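Local coordinates for protein ADP-ribosylation factor guanine nucleotide-exchange factor SEC7 (Saccharomyces cerevisiae, PDB 4OIY) that acts through its Sec7 domain, the part described here, as a guanine nucleotide-exchange factor that activates the GTPase ARF1 at the trans-Golgi network, at residues 7-11 / 12-16; 27-30 / 31-35; 156-159 / 160-163; 178-181 / 182-186. All coordinates share one frame; numbering follows the deposited sequence.

Contact 1. Residues 7-11 / 12-16; sequences LRKTA and LSECI
The hydroxyl of Thr10 accepts a hydrogen bond from the backbone of Ser13, with OG1 3.0 Å from Ser13 N and an N-H...O angle of 153°. Thr10 is thus the N-cap of helix 11-21, the first helix of the Sec7 domain construct. Its OG1 sits between its own backbone N and carbonyl carbon (chi1 58°), and this turn places the oxygen within bonding distance of Ser13 N in the first turn. The hydroxyl of Ser13 lies beside it, OG 2.8 Å from Thr10 OG1. Ser13 OG stands on the backbone N side of its residue, which brings it to the cap oxygen. A water also lies near Ser13 OG and accepts from Thr10 N at 3.0 Å.

Two backbone bonds carry the turn onward. Glu14 N donates to Thr10 O at 3.0 Å, and Cys15 N donates to Ala11 O.

Other waters join the loop to the helix. One accepts from Lys9 NZ and donates to Ser13 O. Another donates to Lys9 O and to Glu14 OE2, linking one carboxylate oxygen of Glu14 to the loop before the helix.

Packing lies outside this polar layer. The Lys9 chain bends at its last two torsions and brings CE to 3.8 Å from Ser13 O. On the inner side of the helix, Cys15 touches Val29 and Leu30 of helix 23-32, and Leu12 touches Phe35. Nearer the start of the Lys9 side chain, Lys9 CB lies 3.9 Å from Glu14 CG.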
loop_
_atom_site.group_PDB
_atom_site.type_symbol
_atom_site.label_atom_id
_atom_site.label_comp_id
_atom_site.label_asym_id
_atom_site.label_seq_id
_atom_site.Cartn_x
_atom_site.Cartn_y
_atom_site.Cartn_z
ATOM N N LEU A 7 12.339 -27.622 18.373
ATOM C CA LEU A 7 11.012 -27.363 17.813
ATOM C C LEU A 7 10.964 -27.660 16.314
ATOM O O LEU A 7 11.907 -27.363 15.575
ATOM C CB LEU A 7 10.599 -25.907 18.050
ATOM C CG LEU A 7 10.354 -25.460 19.496
ATOM C CD1 LEU A 7 10.311 -23.940 19.581
ATOM C CD2 LEU A 7 9.067 -26.057 20.046
ATOM N N ARG A 8 9.852 -28.240 15.879
ATOM C CA ARG A 8 9.594 -28.473 14.464
ATOM C C ARG A 8 8.685 -27.366 13.935
ATOM O O ARG A 8 7.739 -26.954 14.598
ATOM C CB ARG A 8 8.936 -29.846 14.256
ATOM C CG ARG A 8 9.898 -30.982 13.942
ATOM C CD ARG A 8 11.023 -31.130 14.947
ATOM N NE ARG A 8 11.718 -32.407 14.762
ATOM C CZ ARG A 8 12.692 -32.862 15.545
ATOM N NH1 ARG A 8 13.118 -32.152 16.584
ATOM N NH2 ARG A 8 13.238 -34.043 15.301
ATOM N N LYS A 9 8.976 -26.888 12.730
ATOM C CA LYS A 9 8.138 -25.893 12.068
ATOM C C LYS A 9 6.994 -26.577 11.336
ATOM O O LYS A 9 7.160 -27.680 10.818
ATOM C CB LYS A 9 8.965 -25.108 11.042
ATOM C CG LYS A 9 10.161 -24.366 11.606
ATOM C CD LYS A 9 10.985 -23.707 10.502
ATOM C CE LYS A 9 10.246 -22.573 9.804
ATOM N NZ LYS A 9 9.818 -21.493 10.738
ATOM N N THR A 10 5.834 -25.924 11.263
ATOM C CA THR A 10 4.765 -26.394 10.391
ATOM C C THR A 10 5.205 -26.288 8.932
ATOM O O THR A 10 6.126 -25.535 8.607
ATOM C CB THR A 10 3.474 -25.576 10.533
ATOM O OG1 THR A 10 3.754 -24.199 10.240
ATOM C CG2 THR A 10 2.879 -25.694 11.938
ATOM N N ALA A 11 4.533 -27.039 8.068
ATOM C CA ALA A 11 4.766 -26.985 6.627
ATOM C C ALA A 11 4.550 -25.571 6.084
ATOM O O ALA A 11 5.336 -25.090 5.264
ATOM C CB ALA A 11 3.852 -27.972 5.912
ATOM N N LEU A 12 3.494 -24.910 6.548
ATOM C CA LEU A 12 3.207 -23.532 6.137
ATOM C C LEU A 12 4.311 -22.583 6.586
ATOM O O LEU A 12 4.710 -21.708 5.826
ATOM C CB LEU A 12 1.863 -23.050 6.684
ATOM C CG LEU A 12 1.447 -21.603 6.371
ATOM C CD1 LEU A 12 1.401 -21.343 4.872
ATOM C CD2 LEU A 12 0.099 -21.292 7.004
ATOM N N SER A 13 4.796 -22.738 7.815
ATOM C CA SER A 13 5.865 -21.872 8.317
ATOM C C SER A 13 7.149 -22.048 7.508
ATOM O O SER A 13 7.854 -21.083 7.231
ATOM C CB SER A 13 6.114 -22.114 9.808
ATOM O OG SER A 13 4.979 -21.716 10.568
ATOM N N GLU A 14 7.434 -23.278 7.096
ATOM C CA GLU A 14 8.564 -23.535 6.206
ATOM C C GLU A 14 8.407 -22.795 4.874
ATOM O O GLU A 14 9.367 -22.200 4.389
ATOM C CB GLU A 14 8.742 -25.039 5.976
ATOM C CG GLU A 14 9.279 -25.770 7.201
ATOM C CD GLU A 14 9.300 -27.286 7.051
ATOM O OE1 GLU A 14 8.506 -27.833 6.259
ATOM O OE2 GLU A 14 10.110 -27.941 7.746
ATOM N N CYS A 15 7.204 -22.814 4.307
ATOM C CA CYS A 15 6.917 -22.098 3.052
ATOM C C CYS A 15 7.029 -20.581 3.209
ATOM O O CYS A 15 7.474 -19.883 2.293
ATOM C CB CYS A 15 5.514 -22.430 2.541
ATOM S SG CYS A 15 5.296 -24.090 1.860
ATOM N N ILE A 16 6.607 -20.074 4.363
ATOM C CA ILE A 16 6.711 -18.645 4.663
ATOM C C ILE A 16 8.186 -18.243 4.751
ATOM O O ILE A 16 8.578 -17.177 4.271
ATOM C CB ILE A 16 5.942 -18.296 5.959
ATOM C CG1 ILE A 16 4.435 -18.376 5.683
ATOM C CG2 ILE A 16 6.326 -16.913 6.485
ATOM C CD1 ILE A 16 3.564 -18.306 6.918
HETATM O O HOH W 1 8.766 -19.158 9.118
HETATM O O HOH W 2 9.379 -29.279 10.329
HETATM O O HOH W 3 5.751 -23.508 13.076
#

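Contact 2. Residues 27-30 / 31-35; sequences IPVL and IKKGF
Ile31 lies against Ile27 one turn back, its CD1 4.0 Å from Ile27 CG2. The two side chains run obliquely past each other. CG1 of Ile31 is anti to its carbonyl carbon (chi1 -60°), which carries the branch back over Ile27 O, 3.4 Å from CG1. Ile31 N also donates to Ile27 O, nearly in line with the carbonyl. Leu36 packs on both isoleucines. Trimmed to an alanine, Ile31 would lose CG1 and CD1, which is likely to leave Ile27 CG2 without its methyl neighbour and open a gap beside Leu36.

Lys32 N donates to Pro28 O at 3.2 Å, coming from well above the carbonyl plane. The Lys32 chain bends and leads away.

Lys33 N donates to Val29 O at 3.0 Å. The Lys33 side chain runs alongside that of Val29 and points the same way, with CD 3.7 Å from Val29 CG1. Further out, Lys33 reaches Ala11 and Cys15 of helix 11-21.

Gly34 is the first residue after helix 23-32 to leave helical angles, in a Schellman motif. Its phi is positive (88°), where a CB would jam against the carbonyl oxygen of Lys33. Gly34 N donates to Ile31 O at 2.9 Å.

Phe35 N then turns back to Leu30 O, a weak bond of 2.8 Å bent to 129°. Phe35 CB meets Leu30 CD2 at 3.6 Å, the two side chains crossing at about a right angle. The ring continues toward Leu12, and the edge of the ring takes Lys33 CE in its plane.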
loop_
_atom_site.group_PDB
_atom_site.type_symbol
_atom_site.label_atom_id
_atom_site.label_comp_id
_atom_site.label_asym_id
_atom_site.label_seq_id
_atom_site.Cartn_x
_atom_site.Cartn_y
_atom_site.Cartn_z
ATOM N N ILE A 27 6.432 -19.510 -4.691
ATOM C CA ILE A 27 5.168 -19.699 -5.407
ATOM C C ILE A 27 5.051 -21.149 -5.885
ATOM O O ILE A 27 4.094 -21.822 -5.511
ATOM C CB ILE A 27 4.963 -18.688 -6.566
ATOM C CG1 ILE A 27 5.005 -17.239 -6.056
ATOM C CG2 ILE A 27 3.649 -18.953 -7.298
ATOM C CD1 ILE A 27 4.007 -16.908 -4.967
ATOM N N PRO A 28 6.045 -21.645 -6.666
ATOM C CA PRO A 28 5.949 -23.038 -7.111
ATOM C C PRO A 28 6.003 -24.063 -5.983
ATOM O O PRO A 28 5.543 -25.182 -6.187
ATOM C CB PRO A 28 7.174 -23.210 -8.024
ATOM C CG PRO A 28 7.563 -21.833 -8.422
ATOM C CD PRO A 28 7.240 -20.990 -7.226
ATOM N N VAL A 29 6.566 -23.703 -4.827
ATOM C CA VAL A 29 6.581 -24.586 -3.648
ATOM C C VAL A 29 5.240 -24.592 -2.912
ATOM O O VAL A 29 4.795 -25.631 -2.430
ATOM C CB VAL A 29 7.695 -24.187 -2.646
ATOM C CG1 VAL A 29 7.624 -25.037 -1.381
ATOM C CG2 VAL A 29 9.069 -24.304 -3.289
ATOM N N LEU A 30 4.603 -23.426 -2.809
ATOM C CA LEU A 30 3.281 -23.322 -2.198
ATOM C C LEU A 30 2.224 -24.125 -2.968
ATOM O O LEU A 30 1.338 -24.717 -2.359
ATOM C CB LEU A 30 2.839 -21.858 -2.104
ATOM C CG LEU A 30 3.521 -21.001 -1.033
ATOM C CD1 LEU A 30 3.393 -19.527 -1.389
ATOM C CD2 LEU A 30 2.928 -21.275 0.342
ATOM N N ILE A 31 2.326 -24.126 -4.297
ATOM C CA ILE A 31 1.393 -24.878 -5.146
ATOM C C ILE A 31 1.656 -26.379 -4.986
ATOM O O ILE A 31 0.734 -27.146 -4.724
ATOM C CB ILE A 31 1.504 -24.466 -6.636
ATOM C CG1 ILE A 31 1.195 -22.970 -6.815
ATOM C CG2 ILE A 31 0.546 -25.287 -7.492
ATOM C CD1 ILE A 31 1.719 -22.391 -8.113
ATOM N N LYS A 32 2.921 -26.774 -5.127
ATOM C CA LYS A 32 3.375 -28.156 -4.908
ATOM C C LYS A 32 2.806 -28.727 -3.613
ATOM O O LYS A 32 2.300 -29.849 -3.594
ATOM C CB LYS A 32 4.916 -28.206 -4.891
ATOM C CG LYS A 32 5.546 -29.580 -4.670
ATOM C CD LYS A 32 5.875 -29.853 -3.209
ATOM C CE LYS A 32 6.578 -31.190 -3.039
ATOM N NZ LYS A 32 6.338 -31.779 -1.690
ATOM N N LYS A 33 2.881 -27.941 -2.540
ATOM C CA LYS A 33 2.447 -28.387 -1.217
ATOM C C LYS A 33 0.964 -28.140 -0.926
ATOM O O LYS A 33 0.474 -28.515 0.137
ATOM C CB LYS A 33 3.313 -27.739 -0.137
ATOM C CG LYS A 33 4.769 -28.172 -0.199
ATOM C CD LYS A 33 5.664 -27.356 0.721
ATOM C CE LYS A 33 5.186 -27.373 2.167
ATOM N NZ LYS A 33 5.038 -28.748 2.725
ATOM N N GLY A 34 0.256 -27.512 -1.863
ATOM C CA GLY A 34 -1.194 -27.347 -1.767
ATOM C C GLY A 34 -1.681 -26.116 -1.022
ATOM O O GLY A 34 -2.883 -25.965 -0.792
ATOM N N PHE A 35 -0.762 -25.231 -0.644
ATOM C CA PHE A 35 -1.129 -23.998 0.060
ATOM C C PHE A 35 -1.629 -22.918 -0.892
ATOM O O PHE A 35 -2.270 -21.960 -0.460
ATOM C CB PHE A 35 0.058 -23.461 0.860
ATOM C CG PHE A 35 0.385 -24.277 2.073
ATOM C CD1 PHE A 35 -0.533 -24.395 3.108
ATOM C CD2 PHE A 35 1.608 -24.920 2.191
ATOM C CE1 PHE A 35 -0.241 -25.144 4.233
ATOM C CE2 PHE A 35 1.905 -25.670 3.316
ATOM C CZ PHE A 35 0.980 -25.781 4.336
#

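Contact 3. Residues 156-159 / 160-163; sequences MSLQ and EFLE
Leu158 and Leu162 meet one turn apart, with Leu158 CD1 4.2 Å from Leu162 CD2. The two branched ends slant across one another. The Leu158 side chain leaves on the side of its carbonyl carbon, and CD1 reaches forward to the next turn. The same CD1 lies at the edge of the Phe161 ring, near its plane. Met156 SD comes to that ring's edge as well, and touches Phe161 CB at 4.1 Å. These side chains face other helices: Met156 and Phe161 pack on helix 130-148, while Leu158 and Leu162 pack on helix 176-188.

Ser157 and Glu160 form a capping box at the start of helix 158-164. Glu160 N donates to Ser157 OG at 3.2 Å. In return, Ser157 N donates to Glu160 OE1 at 3.2 Å with an angle of 168°. This N-H meets the oxygen from above the carboxylate plane. The two bonds fix both side chains against the first turn. The nearby helix N terminus probably helps to stabilise the negative charge of Glu160. Phe161 N donates to Ser157 O, and Leu162 N to Leu158 O.

At the outer edge Gln159 reaches along the helix to Glu163. Its chain bends at chi2 (60°) and brings NE2 within 3.0 Å of Glu163 OE2. The carboxylate oxygen lies close to the amide plane and uses its anti lone pair. The amide and carboxylate planes stand 65° apart. Glu163 CG also rests on Gln159 O, 3.3 Å away.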
loop_
_atom_site.group_PDB
_atom_site.type_symbol
_atom_site.label_atom_id
_atom_site.label_comp_id
_atom_site.label_asym_id
_atom_site.label_seq_id
_atom_site.Cartn_x
_atom_site.Cartn_y
_atom_site.Cartn_z
ATOM N N MET A 156 5.287 19.756 9.723
ATOM C CA MET A 156 4.584 20.489 8.681
ATOM C C MET A 156 3.326 21.120 9.268
ATOM O O MET A 156 2.549 20.447 9.939
ATOM C CB MET A 156 4.197 19.545 7.542
ATOM C CG MET A 156 3.642 20.260 6.321
ATOM S SD MET A 156 3.096 19.129 5.028
ATOM C CE MET A 156 4.636 18.335 4.589
ATOM N N SER A 157 3.126 22.406 9.008
ATOM C CA SER A 157 1.941 23.105 9.489
ATOM C C SER A 157 0.775 22.815 8.569
ATOM O O SER A 157 0.964 22.445 7.409
ATOM C CB SER A 157 2.171 24.620 9.545
ATOM O OG SER A 157 2.407 25.148 8.250
ATOM N N LEU A 158 -0.430 22.995 9.085
ATOM C CA LEU A 158 -1.617 22.900 8.245
ATOM C C LEU A 158 -1.525 23.857 7.057
ATOM O O LEU A 158 -1.833 23.471 5.937
ATOM C CB LEU A 158 -2.884 23.169 9.059
ATOM C CG LEU A 158 -4.192 23.290 8.273
ATOM C CD1 LEU A 158 -4.525 21.998 7.551
ATOM C CD2 LEU A 158 -5.327 23.677 9.198
ATOM N N GLN A 159 -1.088 25.092 7.285
ATOM C CA GLN A 159 -0.940 26.040 6.183
ATOM C C GLN A 159 -0.074 25.472 5.057
ATOM O O GLN A 159 -0.436 25.562 3.882
ATOM C CB GLN A 159 -0.382 27.387 6.675
ATOM C CG GLN A 159 -0.161 28.402 5.553
ATOM C CD GLN A 159 -1.428 28.752 4.789
ATOM O OE1 GLN A 159 -2.526 28.667 5.321
ATOM N NE2 GLN A 159 -1.273 29.149 3.531
ATOM N N GLU A 160 1.059 24.872 5.414
ATOM C CA GLU A 160 1.955 24.287 4.421
ATOM C C GLU A 160 1.306 23.125 3.671
ATOM O O GLU A 160 1.490 22.981 2.465
ATOM C CB GLU A 160 3.264 23.851 5.073
ATOM C CG GLU A 160 4.173 25.033 5.369
ATOM C CD GLU A 160 5.291 24.713 6.340
ATOM O OE1 GLU A 160 5.258 23.645 6.987
ATOM O OE2 GLU A 160 6.212 25.553 6.459
ATOM N N PHE A 161 0.537 22.314 4.387
ATOM C CA PHE A 161 -0.187 21.197 3.776
ATOM C C PHE A 161 -1.207 21.705 2.743
ATOM O O PHE A 161 -1.323 21.150 1.650
ATOM C CB PHE A 161 -0.847 20.357 4.863
ATOM C CG PHE A 161 -1.624 19.193 4.336
ATOM C CD1 PHE A 161 -0.981 18.143 3.690
ATOM C CD2 PHE A 161 -2.994 19.140 4.492
ATOM C CE1 PHE A 161 -1.698 17.064 3.207
ATOM C CE2 PHE A 161 -3.718 18.070 4.006
ATOM C CZ PHE A 161 -3.071 17.035 3.357
ATOM N N LEU A 162 -1.929 22.770 3.080
ATOM C CA LEU A 162 -2.847 23.413 2.137
ATOM C C LEU A 162 -2.110 23.903 0.901
ATOM O O LEU A 162 -2.547 23.663 -0.227
ATOM C CB LEU A 162 -3.580 24.585 2.796
ATOM C CG LEU A 162 -4.428 24.247 4.017
ATOM C CD1 LEU A 162 -4.982 25.531 4.606
ATOM C CD2 LEU A 162 -5.548 23.264 3.706
ATOM N N GLU A 163 -0.973 24.568 1.103
ATOM C CA GLU A 163 -0.185 25.081 -0.022
ATOM C C GLU A 163 0.288 23.969 -0.963
ATOM O O GLU A 163 0.258 24.118 -2.189
ATOM C CB GLU A 163 1.019 25.867 0.485
ATOM C CG GLU A 163 0.652 27.180 1.158
ATOM C CD GLU A 163 1.823 27.820 1.871
ATOM O OE1 GLU A 163 2.975 27.412 1.614
ATOM O OE2 GLU A 163 1.585 28.733 2.693
#

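Contact 4. Residues 178-181 / 182-186; sequences FLEG and LFNEI
Phe183 N donates to Leu179 O at 2.9 Å, with an angle of 169°. This bond belongs to the regular i to i+4 ladder of helix 176-188, the last helix of the Sec7 domain chain. Leu182 N to Phe178 O, Asn184 N to Glu180 O and Glu185 N to Gly181 O are further rungs.

Asn184 stands beside Glu180, and both side chains point the same way. Asn184 ND2 is 4.0 Å from Glu180 CG, and the amide and carboxylate planes lie 79° apart. The Glu180 carboxylate forms a salt bridge with Arg176. The amide of Asn184 also meets Phe183, with OD1 at the edge of that ring, in its plane. Without the amide, as in an alanine here, the edge of the Phe183 ring would probably lose its polar neighbour OD1 and the flank of Glu180 would be less covered.

Leu182 faces inward, toward Leu136 of helix 130-148 and Val89 of helix 88-96. Phe183 instead turns to Leu158 and Phe161 of helix 158-164. With chi1 at 174° the Phe178 ring swings away from its own N and toward Leu182. One ring face lies under Leu182 CG, and Leu182 CD1 meets Phe178 CE2 at 3.7 Å.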
loop_
_atom_site.group_PDB
_atom_site.type_symbol
_atom_site.label_atom_id
_atom_site.label_comp_id
_atom_site.label_asym_id
_atom_site.label_seq_id
_atom_site.Cartn_x
_atom_site.Cartn_y
_atom_site.Cartn_z
ATOM N N PHE A 178 -12.023 20.400 3.874
ATOM C CA PHE A 178 -11.774 19.013 3.485
ATOM C C PHE A 178 -10.331 18.626 3.789
ATOM O O PHE A 178 -10.077 17.590 4.389
ATOM C CB PHE A 178 -12.076 18.807 2.001
ATOM C CG PHE A 178 -11.720 17.446 1.494
ATOM C CD1 PHE A 178 -12.517 16.355 1.787
ATOM C CD2 PHE A 178 -10.582 17.258 0.731
ATOM C CE1 PHE A 178 -12.189 15.099 1.321
ATOM C CE2 PHE A 178 -10.242 16.001 0.262
ATOM C CZ PHE A 178 -11.044 14.920 0.557
ATOM N N LEU A 179 -9.398 19.476 3.378
ATOM C CA LEU A 179 -7.981 19.216 3.629
ATOM C C LEU A 179 -7.649 19.273 5.119
ATOM O O LEU A 179 -6.862 18.464 5.602
ATOM C CB LEU A 179 -7.097 20.187 2.841
ATOM C CG LEU A 179 -7.044 19.967 1.321
ATOM C CD1 LEU A 179 -6.192 21.034 0.650
ATOM C CD2 LEU A 179 -6.508 18.578 0.979
ATOM N N GLU A 180 -8.251 20.213 5.849
ATOM C CA GLU A 180 -8.019 20.291 7.297
ATOM C C GLU A 180 -8.446 18.990 7.983
ATOM O O GLU A 180 -7.765 18.510 8.883
ATOM C CB GLU A 180 -8.756 21.474 7.916
ATOM C CG GLU A 180 -8.466 21.647 9.401
ATOM C CD GLU A 180 -8.976 22.958 9.967
ATOM O OE1 GLU A 180 -8.942 23.107 11.206
ATOM O OE2 GLU A 180 -9.389 23.845 9.187
ATOM N N GLY A 181 -9.570 18.421 7.548
ATOM C CA GLY A 181 -10.034 17.143 8.057
ATOM C C GLY A 181 -9.003 16.044 7.876
ATOM O O GLY A 181 -8.689 15.323 8.803
ATOM N N LEU A 182 -8.456 15.941 6.672
ATOM C CA LEU A 182 -7.447 14.919 6.405
ATOM C C LEU A 182 -6.175 15.153 7.222
ATOM O O LEU A 182 -5.591 14.202 7.742
ATOM C CB LEU A 182 -7.106 14.861 4.914
ATOM C CG LEU A 182 -8.250 14.546 3.945
ATOM C CD1 LEU A 182 -7.720 14.480 2.521
ATOM C CD2 LEU A 182 -8.946 13.257 4.332
ATOM N N PHE A 183 -5.750 16.410 7.315
ATOM C CA PHE A 183 -4.606 16.780 8.138
ATOM C C PHE A 183 -4.768 16.250 9.562
ATOM O O PHE A 183 -3.870 15.600 10.111
ATOM C CB PHE A 183 -4.451 18.301 8.160
ATOM C CG PHE A 183 -3.305 18.783 8.998
ATOM C CD1 PHE A 183 -3.459 18.965 10.361
ATOM C CD2 PHE A 183 -2.086 19.086 8.414
ATOM C CE1 PHE A 183 -2.400 19.413 11.136
ATOM C CE2 PHE A 183 -1.032 19.555 9.181
ATOM C CZ PHE A 183 -1.190 19.709 10.543
ATOM N N ASN A 184 -5.931 16.502 10.150
ATOM C CA ASN A 184 -6.189 16.058 11.520
ATOM C C ASN A 184 -6.241 14.538 11.657
ATOM O O ASN A 184 -5.775 13.989 12.656
ATOM C CB ASN A 184 -7.467 16.708 12.062
ATOM C CG ASN A 184 -7.305 18.198 12.297
ATOM O OD1 ASN A 184 -6.192 18.695 12.457
ATOM N ND2 ASN A 184 -8.419 18.916 12.323
ATOM N N GLU A 185 -6.773 13.851 10.648
ATOM C CA GLU A 185 -6.769 12.391 10.647
ATOM C C GLU A 185 -5.342 11.854 10.741
ATOM O O GLU A 185 -5.062 10.955 11.539
ATOM C CB GLU A 185 -7.461 11.834 9.402
ATOM C CG GLU A 185 -8.970 12.041 9.417
ATOM C CD GLU A 185 -9.686 11.268 8.329
ATOM O OE1 GLU A 185 -9.301 10.120 8.056
ATOM O OE2 GLU A 185 -10.661 11.803 7.753
ATOM N N ILE A 186 -4.441 12.424 9.946
ATOM C CA ILE A 186 -3.039 12.017 9.976
ATOM C C ILE A 186 -2.407 12.406 11.306
ATOM O O ILE A 186 -1.725 11.590 11.919
ATOM C CB ILE A 186 -2.236 12.639 8.813
ATOM C CG1 ILE A 186 -2.715 12.075 7.467
ATOM C CG2 ILE A 186 -0.734 12.410 9.002
ATOM C CD1 ILE A 186 -2.268 10.661 7.175
#

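Overall arrangement
The four contacts follow one another in series along the all-helical Sec7 domain; none nests in or crosses another. Each is local and closes only a helical turn or cap. Contact 1 starts helix 11-21, and contact 2 ends the next helix, 23-32. Their centres are about 13 Å apart and they touch, with Cys15 CB 3.6 Å from Leu30 CD2. Contact 3 opens helix 158-164, and contact 4 lies in the following helix, 176-188. These centres are about 11 Å apart, and Leu162 CD2 meets Leu179 CB at 3.6 Å. The two pairs sit on opposite sides of the chain's centre. Contacts 1 and 3 have centres about 48 Å apart.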